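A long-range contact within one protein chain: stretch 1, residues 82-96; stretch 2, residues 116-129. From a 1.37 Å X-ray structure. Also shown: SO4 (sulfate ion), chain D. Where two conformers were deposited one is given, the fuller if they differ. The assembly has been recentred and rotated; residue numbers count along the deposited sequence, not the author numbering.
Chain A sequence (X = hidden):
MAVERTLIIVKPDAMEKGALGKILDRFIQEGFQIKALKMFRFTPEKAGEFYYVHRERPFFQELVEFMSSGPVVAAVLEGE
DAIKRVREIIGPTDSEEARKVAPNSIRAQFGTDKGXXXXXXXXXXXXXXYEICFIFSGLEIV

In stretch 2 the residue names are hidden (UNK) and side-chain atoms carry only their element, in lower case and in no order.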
# COMPACT_ATOMS: atom_id res chain seq x y z
N ALA A 82 25.96 -5.72 -0.58
CA ALA A 82 24.95 -5.58 -1.65
C ALA A 82 25.08 -4.31 -2.45
O ALA A 82 24.87 -4.32 -3.65
CB ALA A 82 23.54 -5.69 -1.09
N ILE A 83 25.41 -3.20 -1.81
CA ILE A 83 25.40 -1.94 -2.54
C ILE A 83 26.44 -1.97 -3.66
O ILE A 83 26.14 -1.69 -4.83
CB ILE A 83 25.58 -0.74 -1.59
CG1 ILE A 83 24.35 -0.61 -0.68
CG2 ILE A 83 25.80 0.55 -2.41
CD1 ILE A 83 24.58 0.20 0.58
N LYS A 84 27.66 -2.33 -3.33
CA LYS A 84 28.72 -2.41 -4.32
C LYS A 84 28.49 -3.55 -5.32
O LYS A 84 28.72 -3.40 -6.51
CB LYS A 84 30.08 -2.57 -3.64
CG LYS A 84 31.24 -2.84 -4.58
CD LYS A 84 32.52 -3.06 -3.78
CE LYS A 84 33.73 -3.31 -4.67
NZ LYS A 84 34.96 -3.52 -3.87
N ARG A 85 28.04 -4.70 -4.84
CA ARG A 85 27.90 -5.84 -5.73
C ARG A 85 26.80 -5.59 -6.75
O ARG A 85 26.94 -5.93 -7.92
CB ARG A 85 27.63 -7.12 -4.95
CG ARG A 85 28.85 -7.70 -4.25
CD ARG A 85 28.48 -8.86 -3.30
NE ARG A 85 27.88 -9.98 -4.01
CZ ARG A 85 26.97 -10.81 -3.50
NH1 ARG A 85 26.54 -10.67 -2.25
NH2 ARG A 85 26.48 -11.79 -4.24
N VAL A 86 25.69 -4.99 -6.33
CA VAL A 86 24.62 -4.67 -7.26
C VAL A 86 25.11 -3.66 -8.30
O VAL A 86 24.79 -3.80 -9.50
CB VAL A 86 23.34 -4.22 -6.50
CG1 VAL A 86 22.31 -3.56 -7.42
CG2 VAL A 86 22.73 -5.43 -5.79
N ARG A 87 25.93 -2.69 -7.91
CA ARG A 87 26.44 -1.75 -8.91
C ARG A 87 27.41 -2.41 -9.90
O ARG A 87 27.48 -2.00 -11.07
CB ARG A 87 27.05 -0.53 -8.22
CG ARG A 87 25.99 0.36 -7.57
CD ARG A 87 26.60 1.48 -6.75
NE ARG A 87 27.38 2.39 -7.58
CZ ARG A 87 28.66 2.22 -7.90
NH1 ARG A 87 29.33 1.16 -7.45
NH2 ARG A 87 29.28 3.11 -8.66
N GLU A 88 28.10 -3.46 -9.47
CA GLU A 88 28.98 -4.23 -10.37
C GLU A 88 28.15 -5.07 -11.36
O GLU A 88 28.52 -5.26 -12.52
CB GLU A 88 29.87 -5.15 -9.55
CG GLU A 88 31.00 -4.43 -8.82
CD GLU A 88 31.78 -5.33 -7.88
OE1 GLU A 88 31.38 -6.50 -7.67
OE2 GLU A 88 32.80 -4.86 -7.35
N ILE A 89 27.04 -5.60 -10.88
CA ILE A 89 26.16 -6.38 -11.72
C ILE A 89 25.46 -5.52 -12.76
O ILE A 89 25.24 -5.97 -13.89
CB ILE A 89 25.15 -7.13 -10.84
CG1 ILE A 89 25.85 -8.23 -10.04
CG2 ILE A 89 24.00 -7.74 -11.67
CD1 ILE A 89 25.08 -8.67 -8.80
N ILE A 90 25.08 -4.29 -12.41
CA ILE A 90 24.35 -3.48 -13.38
C ILE A 90 25.27 -2.85 -14.41
O ILE A 90 24.84 -2.66 -15.55
CB ILE A 90 23.41 -2.44 -12.74
CG1 ILE A 90 24.21 -1.30 -12.11
CG2 ILE A 90 22.49 -3.11 -11.73
CD1 ILE A 90 23.35 -0.27 -11.42
N GLY A 91 26.53 -2.56 -14.03
CA GLY A 91 27.47 -2.05 -15.00
C GLY A 91 27.47 -0.53 -15.08
O GLY A 91 26.66 0.14 -14.43
N PRO A 92 28.37 0.00 -15.90
CA PRO A 92 28.49 1.45 -16.05
C PRO A 92 27.19 2.12 -16.49
O PRO A 92 26.42 1.53 -17.23
CB PRO A 92 29.54 1.57 -17.16
CG PRO A 92 30.29 0.31 -17.16
CD PRO A 92 29.37 -0.75 -16.67
N THR A 93 26.99 3.35 -16.03
CA THR A 93 25.82 4.16 -16.38
C THR A 93 25.55 4.18 -17.87
O THR A 93 24.41 4.10 -18.33
CB THR A 93 26.06 5.63 -15.95
OG1 THR A 93 26.48 5.65 -14.58
CG2 THR A 93 24.79 6.46 -16.11
N ASP A 94 26.63 4.34 -18.62
CA ASP A 94 26.54 4.42 -20.06
C ASP A 94 26.45 2.98 -20.59
O ASP A 94 27.42 2.23 -20.59
CB ASP A 94 27.79 5.14 -20.59
CG ASP A 94 27.84 5.21 -22.11
OD1 ASP A 94 27.09 4.54 -22.82
OD2 ASP A 94 28.70 5.95 -22.63
N SER A 95 25.27 2.60 -21.06
CA SER A 95 25.01 1.23 -21.52
C SER A 95 25.96 0.79 -22.64
O SER A 95 26.25 -0.40 -22.76
CB SER A 95 23.57 1.08 -22.02
OG SER A 95 22.61 1.43 -21.03
N GLU A 96 26.41 1.74 -23.46
CA GLU A 96 27.36 1.41 -24.53
C GLU A 96 28.70 1.06 -23.93
O GLU A 96 29.34 0.12 -24.39
CB GLU A 96 27.53 2.58 -25.50
CG GLU A 96 26.42 2.67 -26.48
CD GLU A 96 26.46 1.53 -27.47
OE1 GLU A 96 27.46 1.40 -28.20
OE2 GLU A 96 25.50 0.76 -27.53
N UNK A 116 18.49 6.08 -21.00
CA UNK A 116 17.65 4.89 -20.98
C UNK A 116 18.55 3.71 -20.77
O UNK A 116 18.99 3.03 -21.71
c UNK A 116 16.84 4.76 -22.28
c UNK A 116 15.81 5.88 -22.42
c UNK A 116 14.89 5.67 -23.61
c UNK A 116 13.76 6.69 -23.59
n UNK A 116 12.57 6.24 -24.36
N UNK A 117 18.88 3.50 -19.49
CA UNK A 117 19.89 2.52 -19.11
C UNK A 117 19.35 1.44 -18.19
O UNK A 117 20.07 0.93 -17.33
n UNK A 117 21.89 4.43 -16.60
c UNK A 117 21.13 3.18 -18.50
c UNK A 117 20.84 3.89 -17.20
o UNK A 117 19.70 3.96 -16.76
N UNK A 118 18.08 1.10 -18.39
CA UNK A 118 17.42 -0.10 -17.85
C UNK A 118 17.10 -0.10 -16.37
O UNK A 118 16.07 -0.64 -15.98
c UNK A 118 18.20 -1.38 -18.21
N UNK A 119 18.00 0.41 -15.54
CA UNK A 119 17.92 0.15 -14.11
C UNK A 119 18.63 1.24 -13.33
O UNK A 119 19.63 1.80 -13.77
c UNK A 119 18.47 -3.18 -12.12
c UNK A 119 18.26 -1.68 -12.33
c UNK A 119 18.50 -1.26 -13.78
c UNK A 119 20.00 -1.35 -14.16
N UNK A 120 18.06 1.54 -12.17
CA UNK A 120 18.63 2.38 -11.13
C UNK A 120 19.07 1.48 -9.97
O UNK A 120 18.34 0.55 -9.61
n UNK A 120 18.63 5.20 -9.32
c UNK A 120 17.83 3.64 -8.01
c UNK A 120 18.89 5.56 -8.07
n UNK A 120 18.41 4.63 -7.27
c UNK A 120 17.95 4.00 -9.31
c UNK A 120 17.54 3.31 -10.57
N UNK A 121 20.20 1.78 -9.35
CA UNK A 121 20.54 1.19 -8.05
C UNK A 121 21.10 2.26 -7.13
O UNK A 121 21.78 3.18 -7.58
c UNK A 121 21.55 0.06 -8.19
N UNK A 122 20.82 2.12 -5.85
CA UNK A 122 21.37 3.05 -4.86
C UNK A 122 22.90 3.10 -4.93
O UNK A 122 23.57 2.10 -5.16
c UNK A 122 20.97 2.60 -3.45
o UNK A 122 19.58 2.39 -3.34
N UNK A 123 23.42 4.28 -4.65
CA UNK A 123 24.85 4.59 -4.81
C UNK A 123 25.66 4.27 -3.57
O UNK A 123 26.83 3.95 -3.66
o UNK A 123 26.92 7.32 -4.37
o UNK A 123 27.14 6.10 -6.18
c UNK A 123 25.00 6.09 -5.12
c UNK A 123 26.46 6.52 -5.22
N UNK A 124 25.02 4.36 -2.41
CA UNK A 124 25.73 4.41 -1.13
C UNK A 124 24.79 3.96 -0.03
O UNK A 124 23.59 3.90 -0.25
o UNK A 124 25.07 6.68 -0.63
c UNK A 124 26.18 5.83 -0.84
N UNK A 125 25.31 3.70 1.18
CA UNK A 125 24.41 3.32 2.28
C UNK A 125 23.36 4.38 2.59
O UNK A 125 22.21 4.05 2.85
c UNK A 125 25.38 3.17 3.46
c UNK A 125 26.73 3.54 1.55
c UNK A 125 26.65 2.75 2.85
N UNK A 126 23.77 5.64 2.57
CA UNK A 126 22.90 6.74 2.93
C UNK A 126 21.84 6.97 1.84
O UNK A 126 20.66 7.18 2.15
o UNK A 126 27.17 7.28 4.54
c UNK A 126 23.74 8.00 3.19
o UNK A 126 26.34 6.91 2.57
c UNK A 126 26.21 7.30 3.74
c UNK A 126 24.85 7.82 4.25
N UNK A 127 22.22 6.88 0.58
CA UNK A 127 21.22 7.01 -0.47
C UNK A 127 20.29 5.79 -0.49
O UNK A 127 19.09 5.94 -0.71
o UNK A 127 22.69 6.21 -2.16
c UNK A 127 21.85 7.27 -1.82
N UNK A 128 20.80 4.59 -0.21
CA UNK A 128 19.92 3.43 -0.11
C UNK A 128 18.87 3.65 0.96
O UNK A 128 17.70 3.32 0.78
c UNK A 128 20.73 2.17 0.17
N UNK A 129 19.27 4.16 2.12
CA UNK A 129 18.31 4.38 3.20
C UNK A 129 17.19 5.32 2.75
O UNK A 129 16.00 5.06 2.97
o UNK A 129 19.65 4.95 7.42
c UNK A 129 18.92 5.73 6.81
c UNK A 129 19.03 4.95 4.42
n UNK A 129 18.79 7.01 7.15
c UNK A 129 18.14 5.27 5.59
S SO4 D . 19.46 6.61 -12.07
O1 SO4 D . 20.19 5.45 -12.55
O2 SO4 D . 20.01 7.02 -10.77
O3 SO4 D . 19.62 7.77 -12.95
O4 SO4 D . 18.06 6.33 -11.99
O HOH W 1 23.39 -0.69 -5.23
O HOH W 2 24.40 3.17 -8.58

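Position 116 carries four carbons in a row ending in a nitrogen. CB points away from stretch 1. This is Lys116.

Position 117 has two carbons, the second bearing one oxygen and one nitrogen. That nitrogen lies 3.1 Å from Thr93 O, and CB lies 3.4 Å from Ser95 OG. An acid has no nitrogen to donate, so this is Asn117. Its ND2 donates a nearly straight hydrogen bond to Thr93 O.

Position 118 has one carbon, which touches nothing on stretch 1. It is Ala118.

Position 119 has four carbons, forked at the first, with one arm two carbons long. It packs on Ile90. Four carbons, forked at CB with one arm two carbons long, make it Ile119; its CG2 is 3.9 Å from Ile90 CB.

Position 120 has one carbon, then a five-membered ring of three carbons and two nitrogens. CB points away from stretch 1, and the side chain makes no contact there. This is His120; its ND1 donates to sulfate O2 at 2.7 Å.

Position 121 has a single carbon, which touches Val86 and Ile90. It is Ala121. Its CB lies 3.8 Å from Val86 CG1 and 3.7 Å from Ile90 CD1.

Position 122 has one carbon, then one oxygen. CB points sideways to stretch 1. It is Ser122. Its contacts run through the backbone: Ser122 O is 3.5 Å from Arg87 CD.

Position 123 has two carbons, the second carrying two oxygens. CB points away, but the end comes nearer to Arg87. It is Asp123. OD1 forms a long salt bridge with Arg87 NE at 4.0 Å; no N-H points at it, so only charge acts.

Position 124 has one carbon and one oxygen. CB points away from stretch 1. It is Ser124, the N-cap of the following helix.

Position 125 has three carbons closing a ring onto the backbone N. This is Pro125; its CG is 4.0 Å from Ile83 CD1.

Position 126 has three carbons, the third with two oxygens, and no contact. It is Glu126.

Position 127 has one carbon and one oxygen, and no contact. It is Ser127.

Position 128 has one carbon, CB, 4.3 Å from Ile83 CD1. It is Ala128.

Position 129 has three carbons, the third with one oxygen and one nitrogen. It is Gln129, out of reach.

The helix and strand run nearly antiparallel. Ile83, Val86 and Ile90 supply the helix's apolar surface, and Ala121 CB packs against Val86 and Ile90. A water donates to Ile83 O and Ser122 O, tying the backbones together. Asn117 fastens the far end. Together the stretches bury 544 Å².

Stretch 2 116-129: KNAIHASDSPESAQ
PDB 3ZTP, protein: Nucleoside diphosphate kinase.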